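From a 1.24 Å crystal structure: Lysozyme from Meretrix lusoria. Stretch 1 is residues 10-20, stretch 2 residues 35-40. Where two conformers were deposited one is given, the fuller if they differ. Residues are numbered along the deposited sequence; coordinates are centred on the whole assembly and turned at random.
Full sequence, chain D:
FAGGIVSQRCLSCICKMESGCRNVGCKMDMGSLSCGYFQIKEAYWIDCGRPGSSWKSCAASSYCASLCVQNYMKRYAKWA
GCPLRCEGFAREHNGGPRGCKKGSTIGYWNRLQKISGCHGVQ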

ATOM      1  N   CYS D  10      11.167 -11.299  18.467  1.00 25.27           N
ATOM      2  CA  CYS D  10      10.903 -10.308  17.443  1.00 23.99           C
ATOM      3  C   CYS D  10       9.420 -10.024  17.356  1.00 23.59           C
ATOM      4  O   CYS D  10       9.003  -8.859  17.328  1.00 23.24           O
ATOM      5  CB  CYS D  10      11.403 -10.805  16.092  1.00 24.03           C
ATOM      6  SG  CYS D  10      11.013  -9.695  14.698  1.00 25.56           S
ATOM      7  N   LEU D  11       8.612 -11.079  17.361  1.00 22.30           N
ATOM      8  CA  LEU D  11       7.169 -10.912  17.342  1.00 23.49           C
ATOM      9  C   LEU D  11       6.680 -10.116  18.547  1.00 23.79           C
ATOM     10  O   LEU D  11       5.837  -9.248  18.417  1.00 23.89           O
ATOM     11  CB  LEU D  11       6.454 -12.261  17.269  1.00 22.79           C
ATOM     12  CG  LEU D  11       6.508 -12.972  15.899  1.00 23.58           C
ATOM     13  CD1 LEU D  11       5.898 -14.346  15.983  1.00 24.56           C
ATOM     14  CD2 LEU D  11       5.784 -12.184  14.819  1.00 23.69           C
ATOM     15  N   SER D  12       7.221 -10.392  19.724  1.00 24.18           N
ATOM     16  CA  SER D  12       6.857  -9.645  20.914  0.82 24.61           C
ATOM     17  C   SER D  12       7.169  -8.155  20.743  1.00 24.39           C
ATOM     18  O   SER D  12       6.356  -7.291  21.094  1.00 24.58           O
ATOM     19  CB  SER D  12       7.597 -10.239  22.122  0.82 25.63           C
ATOM     20  OG  SER D  12       7.351  -9.498  23.313  0.82 26.70           O
ATOM     21  N   CYS D  13       8.353  -7.849  20.230  1.00 22.79           N
ATOM     22  CA  CYS D  13       8.737  -6.463  20.032  1.00 23.64           C
ATOM     23  C   CYS D  13       7.843  -5.773  19.013  1.00 22.19           C
ATOM     24  O   CYS D  13       7.446  -4.619  19.219  1.00 22.84           O
ATOM     25  CB  CYS D  13      10.215  -6.366  19.642  1.00 23.80           C
ATOM     26  SG  CYS D  13      11.340  -6.819  20.997  1.00 25.58           S
ATOM     27  N   ILE D  14       7.505  -6.455  17.917  1.00 22.02           N
ATOM     28  CA  ILE D  14       6.595  -5.869  16.946  1.00 21.60           C
ATOM     29  C   ILE D  14       5.226  -5.649  17.578  1.00 22.33           C
ATOM     30  O   ILE D  14       4.598  -4.615  17.369  1.00 22.43           O
ATOM     31  CB  ILE D  14       6.458  -6.749  15.683  1.00 21.80           C
ATOM     32  CG1 ILE D  14       7.813  -6.825  14.968  1.00 21.79           C
ATOM     33  CG2 ILE D  14       5.361  -6.188  14.764  1.00 21.76           C
ATOM     34  CD1 ILE D  14       7.889  -7.848  13.820  1.00 21.26           C
ATOM     35  N   CYS D  15       4.762  -6.625  18.345  1.00 22.95           N
ATOM     36  CA  CYS D  15       3.486  -6.507  19.034  1.00 24.07           C
ATOM     37  C   CYS D  15       3.499  -5.284  19.959  1.00 24.30           C
ATOM     38  O   CYS D  15       2.599  -4.456  19.911  1.00 24.23           O
ATOM     39  CB  CYS D  15       3.218  -7.807  19.794  1.00 26.23           C
ATOM     40  SG  CYS D  15       1.513  -8.070  20.313  1.00 28.48           S
ATOM     41  N   LYS D  16       4.547  -5.141  20.758  1.00 24.41           N
ATOM     42  CA  LYS D  16       4.649  -3.984  21.653  1.00 24.28           C
ATOM     43  C   LYS D  16       4.680  -2.672  20.878  1.00 23.58           C
ATOM     44  O   LYS D  16       4.031  -1.694  21.250  1.00 24.21           O
ATOM     45  CB  LYS D  16       5.889  -4.113  22.534  1.00 25.17           C
ATOM     46  CG  LYS D  16       5.753  -5.193  23.598  1.00 26.09           C
ATOM     47  CD  LYS D  16       7.008  -5.359  24.438  1.00 28.50           C
ATOM     48  CE  LYS D  16       6.837  -6.491  25.455  1.00 30.46           C
ATOM     49  NZ  LYS D  16       7.980  -6.622  26.410  1.00 31.74           N
ATOM     50  N   MET D  17       5.407  -2.662  19.771  1.00 24.46           N
ATOM     51  CA  MET D  17       5.496  -1.477  18.926  1.00 24.94           C
ATOM     52  C   MET D  17       4.134  -1.062  18.392  1.00 23.55           C
ATOM     53  O   MET D  17       3.808   0.122  18.382  1.00 24.17           O
ATOM     54  CB  MET D  17       6.426  -1.779  17.741  1.00 25.26           C
ATOM     55  CG  MET D  17       6.717  -0.599  16.818  1.00 25.52           C
ATOM     56  SD  MET D  17       7.467   0.779  17.756  1.00 25.65           S
ATOM     57  CE  MET D  17       7.866   1.847  16.358  1.00 25.91           C
ATOM     58  N   GLU D  18       3.332  -2.037  17.954  1.00 23.10           N
ATOM     59  CA  GLU D  18       2.100  -1.755  17.216  1.00 23.10           C
ATOM     60  C   GLU D  18       0.959  -1.358  18.140  1.00 23.79           C
ATOM     61  O   GLU D  18       0.163  -0.482  17.799  1.00 24.02           O
ATOM     62  CB  GLU D  18       1.668  -2.981  16.395  1.00 23.14           C
ATOM     63  CG  GLU D  18       2.550  -3.284  15.193  1.00 22.68           C
ATOM     64  CD  GLU D  18       2.559  -2.168  14.170  1.00 22.83           C
ATOM     65  OE1 GLU D  18       1.615  -1.349  14.147  1.00 24.19           O
ATOM     66  OE2 GLU D  18       3.521  -2.140  13.365  1.00 22.61           O
ATOM     67  N   SER D  19       0.858  -2.037  19.276  1.00 25.29           N
ATOM     68  CA  SER D  19      -0.318  -1.898  20.130  1.00 25.76           C
ATOM     69  C   SER D  19      -0.021  -1.880  21.626  1.00 26.37           C
ATOM     70  O   SER D  19      -0.945  -1.838  22.421  1.00 26.21           O
ATOM     71  CB  SER D  19      -1.260  -3.075  19.852  1.00 25.99           C
ATOM     72  OG  SER D  19      -0.631  -4.292  20.222  1.00 26.78           O
ATOM     73  N   GLY D  20       1.249  -1.892  22.010  1.00 26.91           N
ATOM     74  CA  GLY D  20       1.595  -2.163  23.399  1.00 27.98           C
ATOM     75  C   GLY D  20       1.251  -3.610  23.712  1.00 29.08           C
ATOM     76  O   GLY D  20       1.083  -3.994  24.871  1.00 30.67           O
ATOM     77  N   CYS D  35      -6.342  -3.442  12.426  1.00 27.57           N
ATOM     78  CA  CYS D  35      -6.926  -4.132  13.563  1.00 28.76           C
ATOM     79  C   CYS D  35      -5.938  -4.886  14.446  1.00 28.01           C
ATOM     80  O   CYS D  35      -5.000  -5.526  13.965  1.00 27.13           O
ATOM     81  CB  CYS D  35      -7.994  -5.117  13.066  1.00 30.49           C
ATOM     82  SG  CYS D  35      -9.287  -4.392  12.021  1.00 33.98           S
ATOM     83  N   GLY D  36      -6.173  -4.825  15.753  1.00 27.69           N
ATOM     84  CA  GLY D  36      -5.635  -5.822  16.661  1.00 26.78           C
ATOM     85  C   GLY D  36      -4.201  -5.674  17.105  1.00 26.79           C
ATOM     86  O   GLY D  36      -3.566  -4.632  16.918  1.00 26.16           O
ATOM     87  N   TYR D  37      -3.708  -6.761  17.696  1.00 26.78           N
ATOM     88  CA  TYR D  37      -2.373  -6.836  18.288  1.00 27.05           C
ATOM     89  C   TYR D  37      -1.264  -6.334  17.380  1.00 25.47           C
ATOM     90  O   TYR D  37      -0.324  -5.686  17.839  1.00 25.88           O
ATOM     91  CB  TYR D  37      -2.043  -8.290  18.636  1.00 28.16           C
ATOM     92  CG  TYR D  37      -2.851  -8.878  19.775  1.00 29.59           C
ATOM     93  CD1 TYR D  37      -4.041  -9.555  19.535  1.00 29.70           C
ATOM     94  CD2 TYR D  37      -2.403  -8.784  21.085  1.00 30.51           C
ATOM     95  CE1 TYR D  37      -4.774 -10.103  20.580  1.00 30.83           C
ATOM     96  CE2 TYR D  37      -3.128  -9.331  22.126  1.00 31.21           C
ATOM     97  CZ  TYR D  37      -4.309  -9.987  21.864  1.00 31.46           C
ATOM     98  OH  TYR D  37      -5.026 -10.536  22.898  1.00 33.71           O
ATOM     99  N   PHE D  38      -1.343  -6.685  16.089  1.00 25.19           N
ATOM    100  CA  PHE D  38      -0.282  -6.377  15.127  1.00 23.85           C
ATOM    101  C   PHE D  38      -0.701  -5.300  14.131  1.00 23.40           C
ATOM    102  O   PHE D  38       0.043  -4.995  13.205  1.00 23.10           O
ATOM    103  CB  PHE D  38       0.175  -7.651  14.396  1.00 23.38           C
ATOM    104  CG  PHE D  38       0.934  -8.598  15.277  1.00 23.44           C
ATOM    105  CD1 PHE D  38       0.271  -9.570  16.013  1.00 24.65           C
ATOM    106  CD2 PHE D  38       2.308  -8.476  15.415  1.00 23.72           C
ATOM    107  CE1 PHE D  38       0.983 -10.438  16.835  1.00 25.41           C
ATOM    108  CE2 PHE D  38       3.018  -9.331  16.236  1.00 24.28           C
ATOM    109  CZ  PHE D  38       2.355 -10.305  16.956  1.00 24.87           C
ATOM    110  N   GLN D  39      -1.885  -4.713  14.321  1.00 23.05           N
ATOM    111  CA  GLN D  39      -2.384  -3.643  13.446  1.00 23.09           C
ATOM    112  C   GLN D  39      -2.335  -4.076  11.968  1.00 23.07           C
ATOM    113  O   GLN D  39      -1.703  -3.440  11.120  1.00 23.25           O
ATOM    114  CB  GLN D  39      -1.592  -2.364  13.689  1.00 23.46           C
ATOM    115  CG  GLN D  39      -1.907  -1.735  15.042  1.00 24.67           C
ATOM    116  CD  GLN D  39      -3.318  -1.192  15.086  1.00 24.77           C
ATOM    117  OE1 GLN D  39      -3.602  -0.139  14.512  1.00 24.55           O
ATOM    118  NE2 GLN D  39      -4.218  -1.923  15.727  1.00 25.68           N
ATOM    119  N   ILE D  40      -3.055  -5.156  11.700  1.00 22.54           N
ATOM    120  CA  ILE D  40      -3.125  -5.780  10.380  1.00 22.39           C
ATOM    121  C   ILE D  40      -4.301  -5.206   9.606  1.00 21.78           C
ATOM    122  O   ILE D  40      -5.407  -5.084  10.146  1.00 23.46           O
ATOM    123  CB  ILE D  40      -3.301  -7.315  10.545  1.00 23.74           C
ATOM    124  CG1 ILE D  40      -1.986  -7.929  11.022  1.00 24.37           C
ATOM    125  CG2 ILE D  40      -3.757  -7.976   9.242  1.00 24.83           C
ATOM    126  CD1 ILE D  40      -2.114  -9.371  11.484  1.00 25.87           C
TER

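Stretch 1 continues a helix that begins before Cys 10, with successive i to i+4 bonds such as Cys 15 N to Leu 11 O (2.8 Å). Stretch 2 folds into a type I beta turn from Gly 36 to Gln 39, marked by Gln 39 N donating to Gly 36 O at 3.1 Å. The turn lies against the helix, with Cys 15 CA 5.4 Å from Phe 38 CA and Ser 19 CA 5.7 Å from Tyr 37 CA; 383 Å² is buried in total.

Contact starts at Leu 11, whose O lies 3.6 Å from Phe 38 CE2, near the ring plane. Since this O already accepts the helical bond from Cys 15, the ring edge meets a satisfied carbonyl; Leu 11 CD2 adds a looser apolar contact, 4.2 Å from the same CE2. Ile 14 also meets the edge, its CG2 3.9 Å from Phe 38 CD2.

Cys 15 instead covers a face of Phe 38: SG sits 4.4 Å from the ring centroid, 22° off the normal, a geometry that sets polarizable sulfur over the pi cloud. The same SG lies 3.9 Å from Tyr 37 CB, so it touches both residues at the middle of the turn. Phe 38 reaches these partners through its length, for its CA-to-CB bond points away from the helix while the ring end comes nearer.

One turn on, Glu 18 points toward stretch 2. Its CG is 3.6 Å from Phe 38 O and its OE1 3.4 Å from Gln 39 CB, both van der Waals contacts.

Ser 19, with chi1 p, makes the sole hydrogen bond across the stretches: OG donates to Tyr 37 O at 2.8 Å. Gly 20 then leaves helical geometry with positive phi (68°), and makes no contact with the turn.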